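Local atomic coordinates of O-methyltransferase (PDB entry 4CE0), a protein that probably methylates the rhamnose 4'-hydroxyl of spinosyn intermediates in antibiotic biosynthesis, taking the methyl group from S-adenosyl-L-methionine in a magnesium-containing active site. Residues K14-T19 against A89-R94; E144-N149 against V160-G165; P201-S204 against F208-I211; E234-I239 against A244-S249. All blocks are in the same frame, centred on the assembly; numbering follows the deposited sequence.

Interaction 1: K14-T19 against A89-R94; sequences KVLTNT and ACIFMR
Leu16 reaches across to helix 88-100 and divides its two methyl groups between neighbouring residues, CD1 going to Phe92 and CD2 to Ile91. The side chains of Leu16 and Phe92 meet at about a right angle. CD1 lies 3.7 Å from Phe92 CB and 4.0 Å from Phe92 CD1, so it rests on the root of the aromatic side chain and approaches the ring obliquely. What makes this possible is the placement of the phenylalanine: with CG anti to the backbone N (chi1 -174°), the ring swings aside and leaves the CB methylene facing the leucine. Toward Ile91 the approach is slanting and looser, Leu16 CD2 standing 4.1 Å from the branch methyl CG2.

The leucine belongs to the last turn of helix 6-16, which ends in a Schellman motif: Asn18 adopts positive phi, Thr19 N bonds back to Lys14 O at 2.9 Å, and Asn18 N bonds to Val15 O. Helix 88-100 follows the first strand of the Rossmann-like sheet and carries Ala89, which touches the bound S-adenosyl-L-homocysteine. The contact thus ties the N-terminal helix to the cofactor-binding core. A forked leucine suits its place because one residue can serve two positions on the opposing helix, while beta-branched Ile91 offers a methyl close to its own backbone. All three side chains are buried, and Tyr153 also packs on both Leu16 and Ile91. On another side of the terminal turn, Val15 meets Val15 of the second subunit, and Val15 O accepts a hydrogen bond from Tyr21 OH of that subunit.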
# COMPACT_ATOMS: atom_id res chain seq x y z
N LYS A 14 -2.70 3.67 -5.07
CA LYS A 14 -1.31 3.91 -5.43
C LYS A 14 -0.58 2.58 -5.60
O LYS A 14 0.21 2.40 -6.53
CB LYS A 14 -0.61 4.72 -4.33
CG LYS A 14 -0.99 6.19 -4.24
CD LYS A 14 -0.32 6.76 -2.97
CE LYS A 14 -0.48 8.27 -2.79
NZ LYS A 14 -1.87 8.64 -2.39
N VAL A 15 -0.83 1.66 -4.68
CA VAL A 15 -0.17 0.35 -4.75
C VAL A 15 -0.60 -0.48 -5.98
O VAL A 15 0.24 -1.02 -6.67
CB VAL A 15 -0.42 -0.45 -3.46
CG1 VAL A 15 0.36 -1.75 -3.51
CG2 VAL A 15 -0.02 0.42 -2.25
N LEU A 16 -1.90 -0.60 -6.22
CA LEU A 16 -2.40 -1.43 -7.31
C LEU A 16 -1.94 -0.95 -8.69
O LEU A 16 -1.78 -1.75 -9.61
CB LEU A 16 -3.93 -1.45 -7.27
CG LEU A 16 -4.55 -2.21 -6.12
CD1 LEU A 16 -6.05 -1.84 -5.95
CD2 LEU A 16 -4.38 -3.68 -6.35
N THR A 17 -1.78 0.36 -8.85
CA THR A 17 -1.23 0.95 -10.07
C THR A 17 0.31 1.02 -10.06
O THR A 17 0.92 1.49 -11.01
CB THR A 17 -1.71 2.38 -10.22
OG1 THR A 17 -1.46 3.05 -8.99
CG2 THR A 17 -3.22 2.44 -10.54
N ASN A 18 0.91 0.57 -8.96
CA ASN A 18 2.36 0.64 -8.74
C ASN A 18 2.97 2.02 -8.92
O ASN A 18 4.02 2.16 -9.54
CB ASN A 18 3.07 -0.36 -9.63
CG ASN A 18 4.51 -0.63 -9.17
OD1 ASN A 18 4.85 -0.53 -7.99
ND2 ASN A 18 5.37 -0.96 -10.13
N THR A 19 2.33 3.04 -8.36
CA THR A 19 2.91 4.38 -8.37
C THR A 19 3.95 4.50 -7.27
O THR A 19 4.73 5.45 -7.27
CB THR A 19 1.88 5.51 -8.16
OG1 THR A 19 1.39 5.48 -6.81
CG2 THR A 19 0.72 5.37 -9.12
N ALA A 89 -8.42 -4.55 -10.14
CA ALA A 89 -9.70 -3.88 -9.96
C ALA A 89 -10.60 -4.66 -9.02
O ALA A 89 -11.31 -4.10 -8.20
CB ALA A 89 -10.37 -3.68 -11.29
N CYS A 90 -10.59 -5.98 -9.16
CA CYS A 90 -11.34 -6.83 -8.26
C CYS A 90 -10.80 -6.82 -6.85
O CYS A 90 -11.57 -6.84 -5.88
CB CYS A 90 -11.31 -8.26 -8.79
SG CYS A 90 -12.34 -8.49 -10.26
N ILE A 91 -9.48 -6.83 -6.72
CA ILE A 91 -8.88 -6.64 -5.39
C ILE A 91 -9.40 -5.35 -4.75
O ILE A 91 -9.79 -5.33 -3.57
CB ILE A 91 -7.35 -6.63 -5.47
CG1 ILE A 91 -6.85 -8.03 -5.85
CG2 ILE A 91 -6.71 -6.28 -4.13
CD1 ILE A 91 -5.45 -8.04 -6.34
N PHE A 92 -9.43 -4.28 -5.54
CA PHE A 92 -9.91 -3.02 -5.03
C PHE A 92 -11.36 -3.08 -4.55
O PHE A 92 -11.65 -2.63 -3.46
CB PHE A 92 -9.77 -1.90 -6.05
CG PHE A 92 -10.11 -0.56 -5.50
CD1 PHE A 92 -9.26 0.05 -4.57
CD2 PHE A 92 -11.30 0.07 -5.86
CE1 PHE A 92 -9.58 1.28 -4.04
CE2 PHE A 92 -11.63 1.29 -5.33
CZ PHE A 92 -10.76 1.92 -4.42
N MET A 93 -12.25 -3.68 -5.34
CA MET A 93 -13.64 -3.78 -4.89
C MET A 93 -13.72 -4.56 -3.59
O MET A 93 -14.47 -4.22 -2.68
CB MET A 93 -14.51 -4.45 -5.96
CG MET A 93 -14.57 -3.70 -7.23
SD MET A 93 -15.84 -4.31 -8.35
CE MET A 93 -14.99 -5.70 -9.00
N ARG A 94 -12.94 -5.61 -3.49
CA ARG A 94 -12.94 -6.41 -2.25
C ARG A 94 -12.42 -5.56 -1.10
O ARG A 94 -12.88 -5.66 0.05
CB ARG A 94 -12.11 -7.67 -2.41
CG ARG A 94 -11.88 -8.49 -1.09
CD ARG A 94 -13.13 -9.12 -0.52
NE ARG A 94 -12.95 -9.65 0.84
CZ ARG A 94 -13.24 -8.99 1.96
NH1 ARG A 94 -13.69 -7.73 1.93
NH2 ARG A 94 -13.06 -9.56 3.13

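Interaction 2: E144-N149 against V160-G165; sequences ETVRQN and VRFLPG
Phe162 projects from its strand toward helix 143-152 and meets two successive residues there, Val146 and Arg147. The purely apolar part is the meeting with Val146. Its CG1 methyl sits at the edge of the phenyl ring, near the ring plane, 4.0 Å from CE2, and the two side chains run past each other in opposite directions. A chi1 of -179° turns this branch of the valine away from its own amide nitrogen and out to the aromatic rim. A short, beta-branched residue fits well, since the ring already spans most of the distance between strand and helix.

The second kind of contact is with the aliphatic portion of an arginine. Arg147 CG is 3.7 Å from both CZ and CE1 of Phe162, approaching obliquely, so the methylene is shared between two carbons at the far end of the ring. The chain then bends at chi3 (68°), which brings NH1 to 4.0 Å from Phe162 CE1. The planes are 64° apart, so the guanidinium does not lie flat on the phenyl. Arg147 is an exposed residue, and its methylenes cover part of a hydrophobic ring at the border between core and solvent.

In the fold, strand 160-164 is the outermost strand on its side of the sheet within this chain and lies parallel to strand 107-111, whose Val109 also touches Phe162. Leu143, at the start of helix 143-152, adds to the packing round the ring; the strand leads on to Gly165, which touches S-adenosyl-L-homocysteine, and the helix packs against one surface of this sheet margin.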
# COMPACT_ATOMS: atom_id res chain seq x y z
N GLU A 144 -4.21 -19.21 -10.67
CA GLU A 144 -3.30 -19.36 -9.57
C GLU A 144 -2.65 -18.03 -9.28
O GLU A 144 -2.53 -17.63 -8.13
CB GLU A 144 -2.25 -20.43 -9.90
CG GLU A 144 -1.21 -20.58 -8.84
CD GLU A 144 -0.45 -21.90 -8.98
OE1 GLU A 144 -1.08 -22.99 -8.90
OE2 GLU A 144 0.79 -21.83 -9.18
N THR A 145 -2.21 -17.34 -10.33
CA THR A 145 -1.51 -16.06 -10.19
C THR A 145 -2.42 -14.99 -9.59
O THR A 145 -2.04 -14.28 -8.64
CB THR A 145 -0.95 -15.59 -11.54
OG1 THR A 145 0.01 -16.54 -12.03
CG2 THR A 145 -0.30 -14.19 -11.39
N VAL A 146 -3.64 -14.88 -10.13
CA VAL A 146 -4.61 -13.94 -9.57
C VAL A 146 -4.93 -14.24 -8.09
O VAL A 146 -5.07 -13.33 -7.29
CB VAL A 146 -5.95 -13.92 -10.38
CG1 VAL A 146 -6.93 -12.90 -9.78
CG2 VAL A 146 -5.70 -13.61 -11.87
N ARG A 147 -5.12 -15.52 -7.75
CA ARG A 147 -5.40 -15.93 -6.37
C ARG A 147 -4.24 -15.43 -5.46
O ARG A 147 -4.48 -14.85 -4.38
CB ARG A 147 -5.56 -17.48 -6.26
CG ARG A 147 -7.03 -18.02 -6.33
CD ARG A 147 -7.18 -19.58 -6.06
NE ARG A 147 -6.86 -19.95 -4.67
CZ ARG A 147 -7.74 -19.90 -3.67
NH1 ARG A 147 -9.01 -19.52 -3.89
NH2 ARG A 147 -7.36 -20.21 -2.44
N GLN A 148 -3.00 -15.68 -5.88
CA GLN A 148 -1.80 -15.27 -5.16
C GLN A 148 -1.82 -13.73 -4.95
O GLN A 148 -1.52 -13.23 -3.86
CB GLN A 148 -0.52 -15.68 -5.92
CG GLN A 148 -0.16 -17.19 -5.87
CD GLN A 148 0.97 -17.60 -6.86
OE1 GLN A 148 1.20 -16.94 -7.88
NE2 GLN A 148 1.66 -18.71 -6.54
N ASN A 149 -2.18 -13.00 -6.01
CA ASN A 149 -2.25 -11.54 -5.95
C ASN A 149 -3.22 -11.09 -4.87
O ASN A 149 -2.90 -10.21 -4.10
CB ASN A 149 -2.61 -10.94 -7.32
CG ASN A 149 -1.47 -11.09 -8.31
OD1 ASN A 149 -0.33 -11.35 -7.91
ND2 ASN A 149 -1.77 -10.93 -9.59
N VAL A 160 -14.65 -13.53 -2.06
CA VAL A 160 -14.14 -13.48 -3.43
C VAL A 160 -14.37 -14.85 -4.09
O VAL A 160 -13.94 -15.89 -3.54
CB VAL A 160 -12.63 -13.20 -3.47
CG1 VAL A 160 -12.18 -13.01 -4.92
CG2 VAL A 160 -12.28 -11.96 -2.60
N ARG A 161 -15.01 -14.84 -5.26
CA ARG A 161 -15.25 -16.06 -6.04
C ARG A 161 -14.80 -15.89 -7.48
O ARG A 161 -14.88 -14.81 -8.09
CB ARG A 161 -16.73 -16.44 -6.00
CG ARG A 161 -17.19 -16.76 -4.58
CD ARG A 161 -18.64 -17.25 -4.52
NE ARG A 161 -18.81 -18.54 -5.22
CZ ARG A 161 -19.89 -19.32 -5.12
NH1 ARG A 161 -20.91 -18.97 -4.34
NH2 ARG A 161 -19.97 -20.44 -5.82
N PHE A 162 -14.24 -16.97 -8.01
CA PHE A 162 -13.67 -16.93 -9.34
C PHE A 162 -14.55 -17.71 -10.28
O PHE A 162 -15.05 -18.76 -9.92
CB PHE A 162 -12.26 -17.48 -9.32
CG PHE A 162 -11.35 -16.75 -8.35
CD1 PHE A 162 -11.26 -17.15 -7.02
CD2 PHE A 162 -10.59 -15.66 -8.77
CE1 PHE A 162 -10.43 -16.49 -6.12
CE2 PHE A 162 -9.74 -14.97 -7.86
CZ PHE A 162 -9.66 -15.39 -6.55
N LEU A 163 -14.78 -17.17 -11.47
CA LEU A 163 -15.56 -17.86 -12.49
C LEU A 163 -14.69 -18.00 -13.73
O LEU A 163 -14.67 -17.09 -14.58
CB LEU A 163 -16.82 -17.08 -12.80
CG LEU A 163 -17.90 -17.70 -13.69
CD1 LEU A 163 -18.32 -19.08 -13.22
CD2 LEU A 163 -19.11 -16.73 -13.72
N PRO A 164 -13.96 -19.13 -13.84
CA PRO A 164 -12.99 -19.34 -14.92
C PRO A 164 -13.64 -19.92 -16.18
O PRO A 164 -14.38 -20.89 -16.08
CB PRO A 164 -12.01 -20.35 -14.31
CG PRO A 164 -12.88 -21.20 -13.45
CD PRO A 164 -13.86 -20.21 -12.83
N GLY A 165 -13.39 -19.31 -17.34
CA GLY A 165 -13.89 -19.84 -18.60
C GLY A 165 -14.07 -18.71 -19.57
O GLY A 165 -13.92 -17.54 -19.20

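Interaction 3: P201-S204 against F208-I211; sequences PKLS and FVII
Leu203 CD2 and Val209 CG2 come within 3.4 Å of each other, closer than two methyl groups usually approach, and this is the tight centre of the contact. The side chains cross at a slant. A chi1 of -175° carries the forked end of Leu203 over to strand 207-211, while Val209 turns CG2 toward it. The other leucine branch, CD1, lies against main chain, 3.7 Å from both Phe208 O and Phe208 N. One branch therefore meets a side chain and the other a peptide backbone.

The side chain of Phe208 takes little part: its CB points away from the 201-204 segment, and the ring packs on Cys66 and Val70 of helix 56-73. Toward solvent lie Pro201, which is exposed, and Lys202, partly so, in the 3-10 turn that leads into strand 203-204. Ser204, by contrast, is buried, and its OG is hydrogen-bonded to Pro76 O.

Branched aliphatic residues suit this corner, where the chain turns back into the sheet. As methyl groups packed on a methyl and on main chain carry the contact, it depends on shape and on exclusion of water, without the directional bonding of a strand pair; the short methyl distance suggests some local strain.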
# COMPACT_ATOMS: atom_id res chain seq x y z
N PRO A 201 -29.13 -8.08 -16.86
CA PRO A 201 -30.45 -8.36 -16.27
C PRO A 201 -30.39 -8.62 -14.76
O PRO A 201 -31.38 -8.38 -14.08
CB PRO A 201 -30.93 -9.62 -17.02
CG PRO A 201 -30.15 -9.63 -18.32
CD PRO A 201 -28.80 -9.00 -17.96
N LYS A 202 -29.23 -9.05 -14.24
CA LYS A 202 -29.07 -9.31 -12.80
C LYS A 202 -28.73 -8.05 -12.01
O LYS A 202 -28.68 -8.08 -10.76
CB LYS A 202 -27.98 -10.36 -12.56
CG LYS A 202 -28.36 -11.75 -13.01
CD LYS A 202 -27.16 -12.66 -13.24
CE LYS A 202 -27.64 -14.06 -13.67
NZ LYS A 202 -26.53 -14.86 -14.24
N LEU A 203 -28.44 -6.97 -12.72
CA LEU A 203 -28.10 -5.71 -12.09
C LEU A 203 -29.31 -5.06 -11.47
O LEU A 203 -30.29 -4.73 -12.15
CB LEU A 203 -27.52 -4.74 -13.11
CG LEU A 203 -27.00 -3.40 -12.56
CD1 LEU A 203 -25.78 -3.56 -11.61
CD2 LEU A 203 -26.62 -2.48 -13.71
N SER A 204 -29.22 -4.85 -10.16
CA SER A 204 -30.28 -4.18 -9.41
C SER A 204 -30.53 -2.76 -9.91
O SER A 204 -29.63 -2.13 -10.49
CB SER A 204 -29.93 -4.13 -7.91
OG SER A 204 -29.61 -5.42 -7.39
N PHE A 208 -24.68 -0.04 -10.94
CA PHE A 208 -23.84 0.61 -11.93
C PHE A 208 -23.31 -0.36 -12.96
O PHE A 208 -22.86 -1.48 -12.64
CB PHE A 208 -22.62 1.26 -11.25
CG PHE A 208 -22.95 2.49 -10.45
CD1 PHE A 208 -23.29 2.38 -9.11
CD2 PHE A 208 -22.89 3.76 -11.04
CE1 PHE A 208 -23.60 3.50 -8.36
CE2 PHE A 208 -23.19 4.89 -10.30
CZ PHE A 208 -23.54 4.77 -8.96
N VAL A 209 -23.34 0.10 -14.21
CA VAL A 209 -22.56 -0.53 -15.26
C VAL A 209 -21.39 0.38 -15.58
O VAL A 209 -21.58 1.57 -15.91
CB VAL A 209 -23.34 -0.76 -16.57
CG1 VAL A 209 -22.46 -1.55 -17.51
CG2 VAL A 209 -24.58 -1.49 -16.31
N ILE A 210 -20.19 -0.20 -15.49
CA ILE A 210 -18.96 0.48 -15.80
C ILE A 210 -18.33 -0.15 -17.05
O ILE A 210 -18.13 -1.36 -17.15
CB ILE A 210 -18.00 0.40 -14.61
CG1 ILE A 210 -18.57 1.16 -13.41
CG2 ILE A 210 -16.66 1.01 -14.97
CD1 ILE A 210 -17.81 0.93 -12.16
N ILE A 211 -18.04 0.69 -18.04
CA ILE A 211 -17.49 0.22 -19.31
C ILE A 211 -16.05 0.76 -19.40
O ILE A 211 -15.84 1.94 -19.63
CB ILE A 211 -18.27 0.74 -20.51
CG1 ILE A 211 -19.78 0.51 -20.34
CG2 ILE A 211 -17.77 0.09 -21.79
CD1 ILE A 211 -20.21 -0.94 -20.44

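Interaction 4: E234-I239 against A244-S249; sequences EPIHDI and AYWRRS
Tyr245 has its CG between the backbone N and the carbonyl carbon (chi1 72°), whereas His237 has CG beside its own N (chi1 -72°); the two residues share a face of the sheet through their pairing, and these torsions lean phenol and imidazole against each other there. His237 CB lies over the tyrosine ring, 3.9 Å from the centroid, in a CH-pi contact. The imidazole turns an edge toward the same ring in an offset edge-to-face pair, centroids 5.5 Å apart and planes at 61°. At the phenol's edge, Ile239 CG1 packs 3.5 Å from Tyr245 CD1.

Strands 237-238 and 244-247 form a beta hairpin at the border of the Rossmann-like sheet. His237 and Tyr245 are an antiparallel hydrogen-bonded pair: His237 N to Tyr245 O is 2.8 Å, and Tyr245 N to His237 O is 2.9 Å. Asp238 and Ala244 follow as a non-hydrogen-bonded pair whose side chains point to the opposite face, where the small alanine methyl receives Ile236 CG2.

Nearer Glu234, a water cross-links the segments, donating to Pro235 O and accepting from Arg247 N. Glu234, bent at chi2, sets CB against Trp246 CD1 and reaches round with OE2 to accept a hydrogen bond from Ser249 N at 3.2 Å through its anti lone pair. The indole also forms a cation-pi interaction with Arg227 of helix 219-230.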
# COMPACT_ATOMS: atom_id res chain seq x y z
N GLU A 234 -30.67 5.31 -19.85
CA GLU A 234 -29.98 5.96 -18.74
C GLU A 234 -28.69 6.59 -19.30
O GLU A 234 -28.01 5.98 -20.12
CB GLU A 234 -29.72 4.96 -17.60
CG GLU A 234 -31.04 4.48 -16.90
CD GLU A 234 -31.58 3.11 -17.37
OE1 GLU A 234 -31.75 2.91 -18.59
OE2 GLU A 234 -31.85 2.22 -16.53
N PRO A 235 -28.38 7.85 -18.93
CA PRO A 235 -27.33 8.48 -19.73
C PRO A 235 -25.95 7.97 -19.38
O PRO A 235 -25.65 7.73 -18.23
CB PRO A 235 -27.44 9.95 -19.38
CG PRO A 235 -28.77 10.10 -18.71
CD PRO A 235 -28.98 8.82 -18.00
N ILE A 236 -25.09 7.92 -20.39
CA ILE A 236 -23.71 7.52 -20.20
C ILE A 236 -22.90 8.72 -19.73
O ILE A 236 -22.94 9.80 -20.34
CB ILE A 236 -23.16 6.94 -21.53
CG1 ILE A 236 -23.85 5.58 -21.82
CG2 ILE A 236 -21.68 6.79 -21.47
CD1 ILE A 236 -23.80 5.15 -23.27
N HIS A 237 -22.19 8.53 -18.62
CA HIS A 237 -21.28 9.52 -18.03
C HIS A 237 -19.87 9.11 -18.38
O HIS A 237 -19.49 7.93 -18.24
CB HIS A 237 -21.41 9.53 -16.50
CG HIS A 237 -22.68 10.14 -16.00
ND1 HIS A 237 -23.83 10.18 -16.76
CD2 HIS A 237 -22.97 10.72 -14.82
CE1 HIS A 237 -24.78 10.78 -16.06
NE2 HIS A 237 -24.29 11.10 -14.88
N ASP A 238 -19.10 10.06 -18.89
CA ASP A 238 -17.69 9.86 -19.12
C ASP A 238 -16.97 9.69 -17.78
O ASP A 238 -17.41 10.19 -16.75
CB ASP A 238 -17.12 11.06 -19.88
CG ASP A 238 -15.63 10.96 -20.10
OD1 ASP A 238 -15.15 9.98 -20.73
OD2 ASP A 238 -14.93 11.88 -19.64
N ILE A 239 -15.87 8.95 -17.80
CA ILE A 239 -15.01 8.90 -16.63
C ILE A 239 -13.78 9.74 -16.93
O ILE A 239 -13.52 10.72 -16.24
CB ILE A 239 -14.61 7.41 -16.26
CG1 ILE A 239 -15.87 6.63 -15.85
CG2 ILE A 239 -13.57 7.42 -15.14
CD1 ILE A 239 -15.66 5.14 -15.65
N ALA A 244 -16.41 4.74 -19.36
CA ALA A 244 -17.67 5.41 -19.20
C ALA A 244 -18.54 4.54 -18.34
O ALA A 244 -18.26 3.36 -18.18
CB ALA A 244 -18.32 5.64 -20.57
N TYR A 245 -19.62 5.11 -17.80
CA TYR A 245 -20.50 4.29 -17.00
C TYR A 245 -21.90 4.87 -17.01
O TYR A 245 -22.14 6.02 -17.43
CB TYR A 245 -19.98 4.22 -15.56
CG TYR A 245 -20.13 5.49 -14.79
CD1 TYR A 245 -19.19 6.53 -14.90
CD2 TYR A 245 -21.21 5.67 -13.94
CE1 TYR A 245 -19.32 7.71 -14.17
CE2 TYR A 245 -21.36 6.86 -13.21
CZ TYR A 245 -20.41 7.87 -13.33
OH TYR A 245 -20.57 9.03 -12.59
N TRP A 246 -22.84 4.05 -16.56
CA TRP A 246 -24.15 4.58 -16.26
C TRP A 246 -24.73 3.87 -15.08
O TRP A 246 -24.25 2.80 -14.66
CB TRP A 246 -25.08 4.52 -17.49
CG TRP A 246 -25.81 3.22 -17.77
CD1 TRP A 246 -26.99 2.81 -17.24
CD2 TRP A 246 -25.41 2.19 -18.70
NE1 TRP A 246 -27.36 1.59 -17.77
CE2 TRP A 246 -26.40 1.20 -18.68
CE3 TRP A 246 -24.31 2.03 -19.55
CZ2 TRP A 246 -26.33 0.05 -19.46
CZ3 TRP A 246 -24.25 0.90 -20.34
CH2 TRP A 246 -25.25 -0.07 -20.30
N ARG A 247 -25.75 4.51 -14.52
CA ARG A 247 -26.47 3.96 -13.37
C ARG A 247 -27.87 3.52 -13.76
O ARG A 247 -28.64 4.28 -14.34
CB ARG A 247 -26.54 5.01 -12.26
CG ARG A 247 -26.98 4.43 -10.90
CD ARG A 247 -26.98 5.45 -9.78
NE ARG A 247 -27.08 4.77 -8.49
CZ ARG A 247 -26.85 5.32 -7.30
NH1 ARG A 247 -26.47 6.58 -7.21
NH2 ARG A 247 -26.96 4.60 -6.19
N ARG A 248 -28.24 2.29 -13.43
CA ARG A 248 -29.60 1.84 -13.68
C ARG A 248 -30.64 2.59 -12.82
O ARG A 248 -30.40 2.93 -11.65
CB ARG A 248 -29.68 0.33 -13.47
CG ARG A 248 -30.94 -0.29 -13.99
CD ARG A 248 -30.83 -1.78 -14.00
NE ARG A 248 -31.94 -2.36 -14.72
CZ ARG A 248 -32.00 -3.62 -15.08
NH1 ARG A 248 -31.01 -4.44 -14.77
NH2 ARG A 248 -33.05 -4.06 -15.76
N SER A 249 -31.80 2.86 -13.44
CA SER A 249 -32.91 3.62 -12.83
C SER A 249 -33.37 3.17 -11.44
O SER A 249 -33.39 1.97 -11.12
CB SER A 249 -34.13 3.54 -13.77
OG SER A 249 -34.62 2.21 -13.84
O HOH W 1 -26.57 7.13 -15.47

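How the interactions relate
Interactions 3 and 4 are directly joined, their centres 10 Å apart: strands 207-211 and 244-247 are antiparallel neighbours, with probable hydrogen bonds from Ile211 N to Ala244 O (2.7 Å) and from Trp246 N to Val209 O (2.9 Å). Interactions 1 and 2 form a second cluster, where Arg94 CD packs 3.6 Å from Val160 CG2. Interactions 2 and 4 reach opposite margins of the same sheet, about 28 Å apart between centres. S-adenosyl-L-homocysteine touches Ala89 of interaction 1 and Gly165 of interaction 2, but lies about 12 Å from the Ile239 side chain and 14 Å from that of Val209. Strand 207-211 leads into Asp212 and Asp213, which bind magnesium together with Asp185.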